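Local coordinates for protein putative glycosyl hydrolase (Bacteroides thetaiotaomicron VPI-5482, PDB 3K11) that is of unproven function but is probably a glycoside hydrolase of family 88, at residues G246-H250 with F262-N268. Residues are numbered along the deposited sequence; the frame is centred on the assembly and turned at random.
Sequences GLYRH and FCWARAN. With EDO (1,2-ethanediol), chain H.
Asn268 binds the backbone of Tyr248 with both ends of its amide. Asn268 OD1 accepts from Tyr248 N at 3.0 Å, in the carbonyl plane and on a lone pair. Asn268 ND2 donates to Tyr248 O at 2.9 Å and nearly straight, 167° at the hydrogen. The other hydrogen of Asn268 ND2 goes to Trp264 O at 3.0 Å, from above that carbonyl plane. Together these bonds fix the rotation of the buried amide. His299 also bonds OD1. A third bond across the contact runs from His250 N to Phe262 O, 3.0 Å. Arg249 NH2 donates to O2 of 1,2-ethanediol, probably from the crystallisation liquor, at 3.1 Å; Arg249 NE bonds the His259 carbonyl.

The side chains of His250 and Trp264 run side by side, and their rings meet obliquely, planes at 55°. Trp264 CE3 sits over one face of the imidazole, 3.4 Å from His250 NE2. With chi1 at -173°, His250 turns CG away from its own N and brings the ring alongside the indole. Ala267 CB touches His250 CD2 at 3.5 Å. Both imidazole nitrogens have partners, ND1 in Tyr387 and NE2 in Asp202.

Leu247 CD1 packs on Cys263 SG at 4.0 Å.

The arrangement joins strand 247-253 to the first turn of helix 265-281, with Trp264 as N-cap residue, consistent with the (alpha/alpha)6 barrel of family 88 glycoside hydrolases.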
# COMPACT_ATOMS: atom_id res chain seq x y z
N GLY A 246 -3.33 -12.77 4.48
CA GLY A 246 -2.76 -13.99 3.92
C GLY A 246 -1.27 -14.10 4.15
O GLY A 246 -0.59 -14.71 3.35
N LEU A 247 -0.79 -13.57 5.28
CA LEU A 247 0.63 -13.52 5.60
C LEU A 247 0.78 -13.89 7.07
O LEU A 247 -0.20 -13.88 7.83
CB LEU A 247 1.17 -12.07 5.38
CG LEU A 247 1.06 -11.45 4.00
CD1 LEU A 247 1.60 -9.98 4.11
CD2 LEU A 247 1.82 -12.28 2.98
N TYR A 248 2.01 -14.17 7.46
CA TYR A 248 2.36 -14.46 8.83
C TYR A 248 3.13 -13.33 9.46
O TYR A 248 3.96 -12.67 8.81
CB TYR A 248 3.27 -15.66 8.87
CG TYR A 248 2.59 -17.01 8.69
CD1 TYR A 248 2.42 -17.57 7.44
CD2 TYR A 248 2.13 -17.74 9.79
CE1 TYR A 248 1.87 -18.79 7.27
CE2 TYR A 248 1.55 -18.97 9.61
CZ TYR A 248 1.43 -19.50 8.36
OH TYR A 248 0.85 -20.73 8.21
N ARG A 249 2.86 -13.10 10.75
CA ARG A 249 3.71 -12.23 11.55
C ARG A 249 5.05 -12.94 11.90
O ARG A 249 5.08 -14.14 12.11
CB ARG A 249 3.00 -11.75 12.80
CG ARG A 249 2.25 -12.73 13.56
CD ARG A 249 1.68 -12.18 14.88
NE ARG A 249 0.55 -11.29 14.69
CZ ARG A 249 -0.69 -11.60 14.37
NH1 ARG A 249 -1.10 -12.81 14.08
NH2 ARG A 249 -1.57 -10.65 14.27
N HIS A 250 6.14 -12.19 11.99
CA HIS A 250 7.44 -12.78 12.37
C HIS A 250 7.46 -13.26 13.81
O HIS A 250 8.08 -14.27 14.12
CB HIS A 250 8.58 -11.77 12.16
CG HIS A 250 9.94 -12.34 12.38
ND1 HIS A 250 11.03 -11.57 12.74
CD2 HIS A 250 10.38 -13.61 12.28
CE1 HIS A 250 12.09 -12.35 12.84
NE2 HIS A 250 11.73 -13.60 12.56
N PHE A 262 4.95 -7.76 11.82
CA PHE A 262 5.99 -7.39 10.92
C PHE A 262 6.17 -8.61 10.01
O PHE A 262 6.67 -9.63 10.44
CB PHE A 262 7.25 -7.01 11.68
CG PHE A 262 7.07 -5.72 12.47
CD1 PHE A 262 7.25 -4.50 11.84
CD2 PHE A 262 6.63 -5.74 13.76
CE1 PHE A 262 6.97 -3.33 12.50
CE2 PHE A 262 6.40 -4.54 14.43
CZ PHE A 262 6.57 -3.37 13.78
N CYS A 263 5.67 -8.51 8.78
CA CYS A 263 5.58 -9.67 7.86
C CYS A 263 6.89 -9.82 7.11
O CYS A 263 6.98 -9.56 5.93
CB CYS A 263 4.41 -9.47 6.90
SG CYS A 263 2.83 -9.33 7.85
N TRP A 264 7.92 -10.17 7.86
CA TRP A 264 9.27 -10.27 7.33
C TRP A 264 9.35 -11.35 6.27
O TRP A 264 8.89 -12.49 6.47
CB TRP A 264 10.26 -10.51 8.48
CG TRP A 264 11.68 -10.61 8.05
CD1 TRP A 264 12.32 -9.80 7.18
CD2 TRP A 264 12.63 -11.60 8.47
NE1 TRP A 264 13.61 -10.20 7.04
CE2 TRP A 264 13.83 -11.32 7.80
CE3 TRP A 264 12.58 -12.65 9.37
CZ2 TRP A 264 14.99 -12.06 8.00
CZ3 TRP A 264 13.73 -13.42 9.53
CH2 TRP A 264 14.91 -13.11 8.84
N ALA A 265 9.88 -11.01 5.11
CA ALA A 265 9.87 -11.92 3.94
C ALA A 265 10.58 -13.22 4.13
O ALA A 265 10.00 -14.28 3.82
CB ALA A 265 10.39 -11.18 2.65
N ARG A 266 11.80 -13.23 4.69
CA ARG A 266 12.46 -14.53 4.81
C ARG A 266 11.69 -15.47 5.72
O ARG A 266 11.48 -16.61 5.34
CB ARG A 266 13.90 -14.41 5.26
CG ARG A 266 14.52 -15.81 5.42
CD ARG A 266 16.02 -15.87 5.33
NE ARG A 266 16.68 -15.17 6.41
CZ ARG A 266 17.59 -14.21 6.25
NH1 ARG A 266 17.97 -13.80 5.05
NH2 ARG A 266 18.16 -13.69 7.33
N ALA A 267 11.22 -15.01 6.87
CA ALA A 267 10.50 -15.90 7.79
C ALA A 267 9.17 -16.31 7.17
O ALA A 267 8.70 -17.42 7.39
CB ALA A 267 10.30 -15.23 9.18
N ASN A 268 8.55 -15.44 6.36
CA ASN A 268 7.37 -15.86 5.62
C ASN A 268 7.74 -16.93 4.63
O ASN A 268 7.01 -17.91 4.47
CB ASN A 268 6.68 -14.67 4.94
CG ASN A 268 5.58 -14.10 5.82
OD1 ASN A 268 4.41 -14.51 5.68
ND2 ASN A 268 5.96 -13.24 6.81
C1 EDO H . -3.08 -7.44 11.98
O1 EDO H . -4.02 -8.24 12.72
C2 EDO H . -1.66 -7.58 12.51
O2 EDO H . -1.53 -7.61 13.94